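Local coordinates for putative regulatory protein (Streptomyces coelicolor A3, PDB 2PZ9) that probably binds DNA through an N-terminal helix-turn-helix domain and regulates transcription, as other members of the TetR family do, at residues K40-R45 and V53-K58; P101-I106 and A144-K149; V166-L171 and H211-P216. One frame throughout, in Å; residues are numbered along the deposited sequence.

Along the chain the three contacts come in series. Contact 1 joins helix 32-50 to helix 53-59 in the TetR-type N-terminal region, which contains the predicted helix-turn-helix. Contacts 2 and 3 lie on the other side of the chain's centre, among the helices that follow the N-terminal region. The centre of contact 1 is about 32 Å from that of contact 2 and about 38 Å from that of contact 3. Contacts 2 and 3 are neighbours, with centres about 9 Å apart, and Leu147 of contact 2 packs on Val166 and Leu169 of contact 3. Both touch the second subunit. The spacing fits the TetR plan, a DNA-binding head separate from a dimer-forming body.

Contact 1: residues K40-R45 and V53-K58; sequences KEEFAR and VDRIAK. With SO4 (sulfate ion), chain E.
Glu42 of helix 32-50 meets Arg55 and Ile56 of helix 53-59. Its CG is anti to the backbone N (chi1 179°), and a bend at chi2 then turns the carboxylate toward Arg55. The chain can be followed outward. CB lies 3.6 Å from Ile56 CG1, and CG also packs on CG1 and CD1 of Ile56. These are plain apolar contacts. Further out the partner changes. OE1 lies alongside the aliphatic part of Arg55, 3.4 Å from its CD. OE2 forms the salt bridge, 2.6 Å from Arg55 NH1. It accepts the N-H with its syn lone pair, and the N-H...O angle of 138° is well short of straight. OE2 sits at the guanidinium edge, in its plane. The two flat groups are nearly coplanar, 26° apart, although the side chains cross at about a right angle. The Arg55 chain runs extended from CG to NE, which carries the guanidinium out to the carboxylate while CD passes OE1.

Segment 53-58 belongs to the predicted helix-turn-helix. At the start of its helix a sulfate, probably from the crystallisation liquor, lies near the backbone N atoms of Val53 and Asp54. Lys64 NZ also bonds this ion. Glu42 OE2 has a second partner, accepting a hydrogen bond from the backbone N of Arg52. The carboxylate therefore ties the long first helix to the entry of the next one. Glu42 is buried, and its charge is probably balanced by Arg55 and eased by the Arg52 N-H.

Contact 2: residues P101-I106 and A144-K149; sequences PGYAGI and AGKLDK
Tyr103 and Lys146 converge from two well-separated helices, and they touch only at their polar ends. The CA atoms of these two residues are 12.0 Å apart, so the backbones are far apart and the two long side chains make the link. With chi1 at 175° the Tyr103 ring swings away from its own backbone N and out toward helix 139-155. Lys146 comes in across it with its chain extended beyond CG, which carries the ammonium group out to the phenol. The two side chains cross at about a right angle.

Lys146 NZ donates a hydrogen bond to Tyr103 OH at 3.1 Å. The next atom inward, Tyr103 CZ, is already 4.1 Å from NZ. The contact is therefore a single polar link, and it buries just 64 Å² between the segments. Tyr103 itself is buried, and the bond gives its hydroxyl oxygen a partner. The nearby positive charge would probably polarise the phenol.

Other parts of the chain pack round the pair. Thr93 touches both side chains, and Leu95 packs on Lys146. Ile172 and Asn173 of helix 165-176 lie against Tyr103. Leu147, next to Lys146, rests on Gln192 of the second subunit. The link thus joins helices 100-113 and 139-155 beside helix 165-176, in the C-terminal helical domain.

Contact 3: residues V166-L171 and H211-P216; sequences VDVLAL and HMFPRP
Val168 and Leu171 of helix 165-176 meet Phe213 and Met212, where helix 198-212 ends. Val168 comes first. Its CG1 lies over one face of the Phe213 ring, 4.0 Å from the centroid and 25° off the ring normal, in a CH-pi contact. CG1 is displaced toward the rim, 3.7 Å from Phe213 CZ. The other branch, CG2, lies 3.8 Å from Phe213 CE2. On the opposite face of the ring is CB of Met212, so the phenyl is sandwiched between a valine methyl and its own chain neighbour.

Leu171, one turn further on, meets Met212, which is a selenomethionine here. The methyl CE lies 3.8 Å from Leu171 CB and also approaches CD1. A bend at chi3 (75°) swings that methyl round to the leucine.

Trp163 packs edge-to-face with Phe213 and also touches Val168. Leu171 also packs on Ile175 of the second subunit, and nearby Asp167 forms a salt bridge with Arg201 there. All four contacting side chains are buried and apolar. The end of helix 198-212 and the residue just after it are therefore held to helix 165-176 by dispersion and the hydrophobic effect, close to the subunit interface.

Contact 1: residues K40-R45 and V53-K58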
loop_
_atom_site.group_PDB
_atom_site.type_symbol
_atom_site.label_atom_id
_atom_site.label_comp_id
_atom_site.label_asym_id
_atom_site.label_seq_id
_atom_site.Cartn_x
_atom_site.Cartn_y
_atom_site.Cartn_z
ATOM N N LYS A 40 12.182 4.631 -16.070
ATOM C CA LYS A 40 10.910 4.136 -15.528
ATOM C C LYS A 40 10.993 2.663 -15.179
ATOM O O LYS A 40 10.573 2.237 -14.103
ATOM C CB LYS A 40 9.810 4.269 -16.564
ATOM C CG LYS A 40 8.924 5.462 -16.434
ATOM C CD LYS A 40 7.504 5.043 -16.865
ATOM C CE LYS A 40 6.783 6.094 -17.727
ATOM N NZ LYS A 40 7.372 6.223 -19.093
ATOM N N GLU A 41 11.521 1.881 -16.110
ATOM C CA GLU A 41 11.524 0.435 -16.005
ATOM C C GLU A 41 12.567 -0.013 -14.979
ATOM O O GLU A 41 12.323 -0.951 -14.228
ATOM C CB GLU A 41 11.808 -0.132 -17.379
ATOM C CG GLU A 41 11.288 -1.493 -17.643
ATOM C CD GLU A 41 12.243 -2.290 -18.542
ATOM O OE1 GLU A 41 12.095 -3.529 -18.607
ATOM O OE2 GLU A 41 13.160 -1.687 -19.171
ATOM N N GLU A 42 13.704 0.689 -14.934
ATOM C CA GLU A 42 14.772 0.462 -13.936
ATOM C C GLU A 42 14.465 0.911 -12.494
ATOM O O GLU A 42 14.915 0.275 -11.536
ATOM C CB GLU A 42 16.074 1.127 -14.387
ATOM C CG GLU A 42 17.262 0.982 -13.408
ATOM C CD GLU A 42 17.972 -0.365 -13.504
ATOM O OE1 GLU A 42 17.725 -1.118 -14.475
ATOM O OE2 GLU A 42 18.785 -0.669 -12.604
ATOM N N PHE A 43 13.746 2.016 -12.330
ATOM C CA PHE A 43 13.304 2.434 -11.000
ATOM C C PHE A 43 12.230 1.515 -10.410
ATOM O O PHE A 43 12.281 1.188 -9.236
ATOM C CB PHE A 43 12.830 3.893 -10.993
ATOM C CG PHE A 43 13.950 4.913 -11.164
ATOM C CD1 PHE A 43 15.207 4.719 -10.564
ATOM C CD2 PHE A 43 13.739 6.088 -11.899
ATOM C CE1 PHE A 43 16.239 5.677 -10.718
ATOM C CE2 PHE A 43 14.761 7.039 -12.051
ATOM C CZ PHE A 43 16.014 6.829 -11.455
ATOM N N ALA A 44 11.271 1.085 -11.220
ATOM C CA ALA A 44 10.265 0.154 -10.745
ATOM C C ALA A 44 10.901 -1.155 -10.247
ATOM O O ALA A 44 10.507 -1.680 -9.216
ATOM C CB ALA A 44 9.211 -0.108 -11.815
ATOM N N ARG A 45 11.897 -1.656 -10.971
ATOM C CA ARG A 45 12.625 -2.864 -10.598
ATOM C C ARG A 45 13.423 -2.735 -9.314
ATOM O O ARG A 45 13.253 -3.506 -8.387
ATOM C CB ARG A 45 13.601 -3.228 -11.709
ATOM C CG ARG A 45 13.315 -4.523 -12.406
ATOM C CD ARG A 45 14.159 -4.635 -13.669
ATOM N NE ARG A 45 13.472 -5.424 -14.691
ATOM C CZ ARG A 45 12.468 -4.975 -15.450
ATOM N NH1 ARG A 45 12.008 -3.728 -15.316
ATOM N NH2 ARG A 45 11.907 -5.783 -16.342
ATOM N N VAL A 53 22.610 3.618 -13.570
ATOM C CA VAL A 53 22.733 4.486 -14.751
ATOM C C VAL A 53 23.368 3.736 -15.932
ATOM O O VAL A 53 22.940 3.909 -17.072
ATOM C CB VAL A 53 23.536 5.770 -14.401
ATOM C CG1 VAL A 53 23.792 6.648 -15.638
ATOM C CG2 VAL A 53 22.817 6.559 -13.301
ATOM N N ASP A 54 24.383 2.915 -15.642
ATOM C CA ASP A 54 24.866 1.869 -16.562
ATOM C C ASP A 54 23.717 1.220 -17.329
ATOM O O ASP A 54 23.575 1.434 -18.532
ATOM C CB ASP A 54 25.626 0.774 -15.798
ATOM C CG ASP A 54 27.069 1.138 -15.536
ATOM O OD1 ASP A 54 27.393 2.352 -15.556
ATOM O OD2 ASP A 54 27.887 0.210 -15.310
ATOM N N ARG A 55 22.899 0.440 -16.622
ATOM C CA ARG A 55 21.766 -0.251 -17.237
ATOM C C ARG A 55 20.828 0.709 -17.967
ATOM O O ARG A 55 20.341 0.396 -19.060
ATOM C CB ARG A 55 20.955 -1.029 -16.198
ATOM C CG ARG A 55 21.554 -2.326 -15.710
ATOM C CD ARG A 55 20.547 -2.934 -14.759
ATOM N NE ARG A 55 21.156 -3.777 -13.734
ATOM C CZ ARG A 55 21.153 -3.511 -12.428
ATOM N NH1 ARG A 55 20.579 -2.405 -11.961
ATOM N NH2 ARG A 55 21.726 -4.367 -11.583
ATOM N N ILE A 56 20.569 1.863 -17.361
ATOM C CA ILE A 56 19.613 2.796 -17.935
ATOM C C ILE A 56 20.069 3.315 -19.299
ATOM O O ILE A 56 19.278 3.329 -20.240
ATOM C CB ILE A 56 19.279 3.959 -16.985
ATOM C CG1 ILE A 56 18.349 3.470 -15.864
ATOM C CG2 ILE A 56 18.651 5.131 -17.767
ATOM C CD1 ILE A 56 18.200 4.437 -14.685
ATOM N N ALA A 57 21.330 3.739 -19.387
ATOM C CA ALA A 57 21.892 4.241 -20.624
ATOM C C ALA A 57 21.997 3.100 -21.635
ATOM O O ALA A 57 21.635 3.267 -22.807
ATOM C CB ALA A 57 23.236 4.860 -20.373
ATOM N N LYS A 58 22.477 1.944 -21.177
ATOM C CA LYS A 58 22.588 0.761 -22.020
ATOM C C LYS A 58 21.211 0.428 -22.605
ATOM O O LYS A 58 21.100 0.128 -23.783
ATOM C CB LYS A 58 23.213 -0.403 -21.220
ATOM C CG LYS A 58 23.035 -1.829 -21.756
ATOM C CD LYS A 58 21.722 -2.470 -21.232
ATOM C CE LYS A 58 21.894 -3.900 -20.661
ATOM N NZ LYS A 58 22.680 -4.827 -21.532
HETATM S S SO4 E . 25.818 3.260 -12.195
HETATM O O1 SO4 E . 26.883 4.194 -12.554
HETATM O O2 SO4 E . 25.152 2.839 -13.417
HETATM O O3 SO4 E . 26.369 2.050 -11.591
HETATM O O4 SO4 E . 24.890 3.929 -11.268
#

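Contact 2: residues P101-I106 and A144-K149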
loop_
_atom_site.group_PDB
_atom_site.type_symbol
_atom_site.label_atom_id
_atom_site.label_comp_id
_atom_site.label_asym_id
_atom_site.label_seq_id
_atom_site.Cartn_x
_atom_site.Cartn_y
_atom_site.Cartn_z
ATOM N N PRO A 101 -17.447 6.019 -6.930
ATOM C CA PRO A 101 -17.060 4.658 -7.386
ATOM C C PRO A 101 -16.497 4.618 -8.816
ATOM O O PRO A 101 -15.623 3.800 -9.115
ATOM C CB PRO A 101 -18.367 3.845 -7.266
ATOM C CG PRO A 101 -19.476 4.841 -7.184
ATOM C CD PRO A 101 -18.900 6.121 -6.646
ATOM N N GLY A 102 -17.001 5.497 -9.681
ATOM C CA GLY A 102 -16.480 5.650 -11.021
ATOM C C GLY A 102 -15.071 6.194 -10.910
ATOM O O GLY A 102 -14.187 5.795 -11.663
ATOM N N TYR A 103 -14.857 7.100 -9.964
ATOM C CA TYR A 103 -13.523 7.619 -9.688
ATOM C C TYR A 103 -12.559 6.478 -9.342
ATOM O O TYR A 103 -11.415 6.434 -9.820
ATOM C CB TYR A 103 -13.588 8.654 -8.549
ATOM C CG TYR A 103 -12.247 9.175 -8.088
ATOM C CD1 TYR A 103 -11.902 9.169 -6.727
ATOM C CD2 TYR A 103 -11.305 9.670 -9.005
ATOM C CE1 TYR A 103 -10.644 9.651 -6.277
ATOM C CE2 TYR A 103 -10.044 10.162 -8.570
ATOM C CZ TYR A 103 -9.728 10.146 -7.212
ATOM O OH TYR A 103 -8.498 10.601 -6.795
ATOM N N ALA A 104 -13.031 5.550 -8.516
ATOM C CA ALA A 104 -12.204 4.448 -8.046
ATOM C C ALA A 104 -11.855 3.536 -9.201
ATOM O O ALA A 104 -10.734 3.050 -9.263
ATOM C CB ALA A 104 -12.911 3.678 -6.951
ATOM N N GLY A 105 -12.811 3.313 -10.108
ATOM C CA GLY A 105 -12.583 2.491 -11.282
ATOM C C GLY A 105 -11.500 3.136 -12.109
ATOM O O GLY A 105 -10.611 2.462 -12.617
ATOM N N ILE A 106 -11.557 4.457 -12.212
ATOM C CA ILE A 106 -10.551 5.227 -12.935
ATOM C C ILE A 106 -9.124 4.918 -12.404
ATOM O O ILE A 106 -8.250 4.500 -13.175
ATOM C CB ILE A 106 -10.968 6.754 -13.026
ATOM C CG1 ILE A 106 -11.546 7.062 -14.406
ATOM C CG2 ILE A 106 -9.841 7.725 -12.764
ATOM C CD1 ILE A 106 -13.082 6.864 -14.539
ATOM N N ALA A 144 -5.099 19.306 -1.851
ATOM C CA ALA A 144 -5.819 20.441 -1.286
ATOM C C ALA A 144 -7.009 20.811 -2.165
ATOM O O ALA A 144 -8.082 21.166 -1.650
ATOM C CB ALA A 144 -4.912 21.621 -1.092
ATOM N N GLY A 145 -6.833 20.690 -3.479
ATOM C CA GLY A 145 -7.905 20.980 -4.433
ATOM C C GLY A 145 -9.060 19.987 -4.350
ATOM O O GLY A 145 -10.235 20.371 -4.303
ATOM N N LYS A 146 -8.724 18.702 -4.331
ATOM C CA LYS A 146 -9.740 17.652 -4.258
ATOM C C LYS A 146 -10.518 17.660 -2.944
ATOM O O LYS A 146 -11.698 17.344 -2.919
ATOM C CB LYS A 146 -9.115 16.281 -4.497
ATOM C CG LYS A 146 -8.591 16.105 -5.893
ATOM C CD LYS A 146 -8.049 14.724 -6.075
ATOM C CE LYS A 146 -7.224 14.635 -7.305
ATOM N NZ LYS A 146 -6.938 13.188 -7.553
ATOM N N LEU A 147 -9.852 18.013 -1.851
ATOM C CA LEU A 147 -10.532 18.133 -0.575
ATOM C C LEU A 147 -11.515 19.283 -0.657
ATOM O O LEU A 147 -12.607 19.209 -0.109
ATOM C CB LEU A 147 -9.541 18.345 0.567
ATOM C CG LEU A 147 -8.592 17.176 0.851
ATOM C CD1 LEU A 147 -7.471 17.608 1.790
ATOM C CD2 LEU A 147 -9.342 15.959 1.396
ATOM N N ASP A 148 -11.150 20.343 -1.363
ATOM C CA ASP A 148 -12.121 21.387 -1.591
ATOM C C ASP A 148 -13.296 20.925 -2.449
ATOM O O ASP A 148 -14.434 21.242 -2.153
ATOM C CB ASP A 148 -11.457 22.648 -2.117
ATOM C CG ASP A 148 -11.262 23.668 -1.022
ATOM O OD1 ASP A 148 -10.477 23.392 -0.086
ATOM O OD2 ASP A 148 -11.932 24.727 -1.069
ATOM N N LYS A 149 -13.010 20.134 -3.475
ATOM C CA LYS A 149 -14.025 19.580 -4.367
ATOM C C LYS A 149 -15.002 18.718 -3.551
ATOM O O LYS A 149 -16.219 18.791 -3.724
ATOM C CB LYS A 149 -13.331 18.759 -5.468
ATOM C CG LYS A 149 -13.792 19.001 -6.923
ATOM C CD LYS A 149 -12.553 19.206 -7.872
ATOM C CE LYS A 149 -12.570 18.407 -9.211
ATOM N NZ LYS A 149 -13.803 18.555 -10.038
#

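Contact 3: residues V166-L171 and H211-P216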
loop_
_atom_site.group_PDB
_atom_site.type_symbol
_atom_site.label_atom_id
_atom_site.label_comp_id
_atom_site.label_asym_id
_atom_site.label_seq_id
_atom_site.Cartn_x
_atom_site.Cartn_y
_atom_site.Cartn_z
ATOM N N VAL A 166 -10.976 14.534 4.214
ATOM C CA VAL A 166 -9.681 13.911 4.447
ATOM C C VAL A 166 -9.798 12.379 4.451
ATOM O O VAL A 166 -9.037 11.694 3.769
ATOM C CB VAL A 166 -9.030 14.468 5.759
ATOM C CG1 VAL A 166 -7.799 13.700 6.155
ATOM C CG2 VAL A 166 -8.646 15.916 5.570
ATOM N N ASP A 167 -10.759 11.851 5.198
ATOM C CA ASP A 167 -10.954 10.403 5.248
ATOM C C ASP A 167 -11.463 9.844 3.901
ATOM O O ASP A 167 -11.017 8.772 3.454
ATOM C CB ASP A 167 -11.881 10.006 6.412
ATOM C CG ASP A 167 -11.280 10.337 7.798
ATOM O OD1 ASP A 167 -10.167 9.847 8.112
ATOM O OD2 ASP A 167 -11.927 11.075 8.590
ATOM N N VAL A 168 -12.377 10.569 3.256
ATOM C CA VAL A 168 -12.996 10.132 2.005
ATOM C C VAL A 168 -11.932 9.953 0.915
ATOM O O VAL A 168 -11.856 8.901 0.259
ATOM C CB VAL A 168 -14.100 11.136 1.542
ATOM C CG1 VAL A 168 -14.730 10.688 0.240
ATOM C CG2 VAL A 168 -15.150 11.312 2.613
ATOM N N LEU A 169 -11.103 10.974 0.753
ATOM C CA LEU A 169 -10.048 10.964 -0.250
ATOM C C LEU A 169 -9.057 9.815 -0.038
ATOM O O LEU A 169 -8.868 8.978 -0.922
ATOM C CB LEU A 169 -9.325 12.304 -0.256
ATOM C CG LEU A 169 -8.253 12.450 -1.324
ATOM C CD1 LEU A 169 -8.921 12.586 -2.675
ATOM C CD2 LEU A 169 -7.289 13.616 -1.047
ATOM N N ALA A 170 -8.448 9.773 1.152
ATOM C CA ALA A 170 -7.501 8.726 1.543
ATOM C C ALA A 170 -8.027 7.315 1.299
ATOM O O ALA A 170 -7.385 6.518 0.607
ATOM C CB ALA A 170 -7.133 8.896 2.987
ATOM N N LEU A 171 -9.188 7.029 1.879
ATOM C CA LEU A 171 -9.853 5.740 1.723
ATOM C C LEU A 171 -10.005 5.310 0.266
ATOM O O LEU A 171 -9.548 4.230 -0.136
ATOM C CB LEU A 171 -11.238 5.754 2.384
ATOM C CG LEU A 171 -11.215 5.865 3.917
ATOM C CD1 LEU A 171 -12.565 6.354 4.454
ATOM C CD2 LEU A 171 -10.736 4.558 4.602
ATOM N N HIS A 211 -20.982 1.195 -1.948
ATOM C CA HIS A 211 -21.541 0.966 -0.617
ATOM C C HIS A 211 -21.120 2.014 0.387
ATOM O O HIS A 211 -21.931 2.451 1.172
ATOM C CB HIS A 211 -21.265 -0.441 -0.107
ATOM C CG HIS A 211 -22.138 -1.473 -0.739
ATOM N ND1 HIS A 211 -21.761 -2.187 -1.859
ATOM C CD2 HIS A 211 -23.393 -1.878 -0.441
ATOM C CE1 HIS A 211 -22.735 -3.007 -2.205
ATOM N NE2 HIS A 211 -23.735 -2.838 -1.361
HETATM N N MSE A 212 -19.872 2.452 0.348
HETATM C CA MSE A 212 -19.446 3.498 1.269
HETATM C C MSE A 212 -20.133 4.836 1.077
HETATM O O MSE A 212 -20.734 5.370 2.010
HETATM C CB MSE A 212 -17.980 3.718 1.149
HETATM C CG MSE A 212 -17.221 2.865 2.054
HETATM SE SE MSE A 212 -15.482 2.762 1.229
HETATM C CE MSE A 212 -14.719 4.535 1.634
ATOM N N PHE A 213 -20.022 5.380 -0.130
ATOM C CA PHE A 213 -20.631 6.665 -0.461
ATOM C C PHE A 213 -21.619 6.493 -1.616
ATOM O O PHE A 213 -21.225 6.628 -2.782
ATOM C CB PHE A 213 -19.558 7.689 -0.841
ATOM C CG PHE A 213 -18.273 7.544 -0.078
ATOM C CD1 PHE A 213 -17.212 6.804 -0.605
ATOM C CD2 PHE A 213 -18.106 8.165 1.152
ATOM C CE1 PHE A 213 -16.015 6.681 0.101
ATOM C CE2 PHE A 213 -16.911 8.041 1.854
ATOM C CZ PHE A 213 -15.872 7.306 1.332
ATOM N N PRO A 214 -22.902 6.196 -1.305
ATOM C CA PRO A 214 -23.853 5.815 -2.363
ATOM C C PRO A 214 -24.254 6.994 -3.270
ATOM O O PRO A 214 -24.784 8.001 -2.764
ATOM C CB PRO A 214 -25.058 5.269 -1.587
ATOM C CG PRO A 214 -24.616 5.195 -0.142
ATOM C CD PRO A 214 -23.539 6.195 0.022
ATOM N N ARG A 215 -23.983 6.869 -4.584
ATOM C CA ARG A 215 -24.302 7.916 -5.594
ATOM C C ARG A 215 -25.754 8.457 -5.522
ATOM O O ARG A 215 -26.687 7.692 -5.203
ATOM C CB ARG A 215 -24.003 7.421 -7.010
ATOM C CG ARG A 215 -22.544 7.223 -7.291
ATOM C CD ARG A 215 -22.349 6.791 -8.735
ATOM N NE ARG A 215 -22.296 7.922 -9.671
ATOM C CZ ARG A 215 -23.201 8.193 -10.618
ATOM N NH1 ARG A 215 -24.271 7.415 -10.781
ATOM N NH2 ARG A 215 -23.036 9.248 -11.415
ATOM N N PRO A 216 -25.946 9.770 -5.822
ATOM C CA PRO A 216 -27.276 10.399 -5.714
ATOM C C PRO A 216 -28.060 10.387 -7.041
ATOM O O PRO A 216 -29.116 11.011 -7.143
ATOM C CB PRO A 216 -26.935 11.833 -5.289
ATOM C CG PRO A 216 -25.536 12.083 -5.931
ATOM C CD PRO A 216 -24.926 10.739 -6.280
#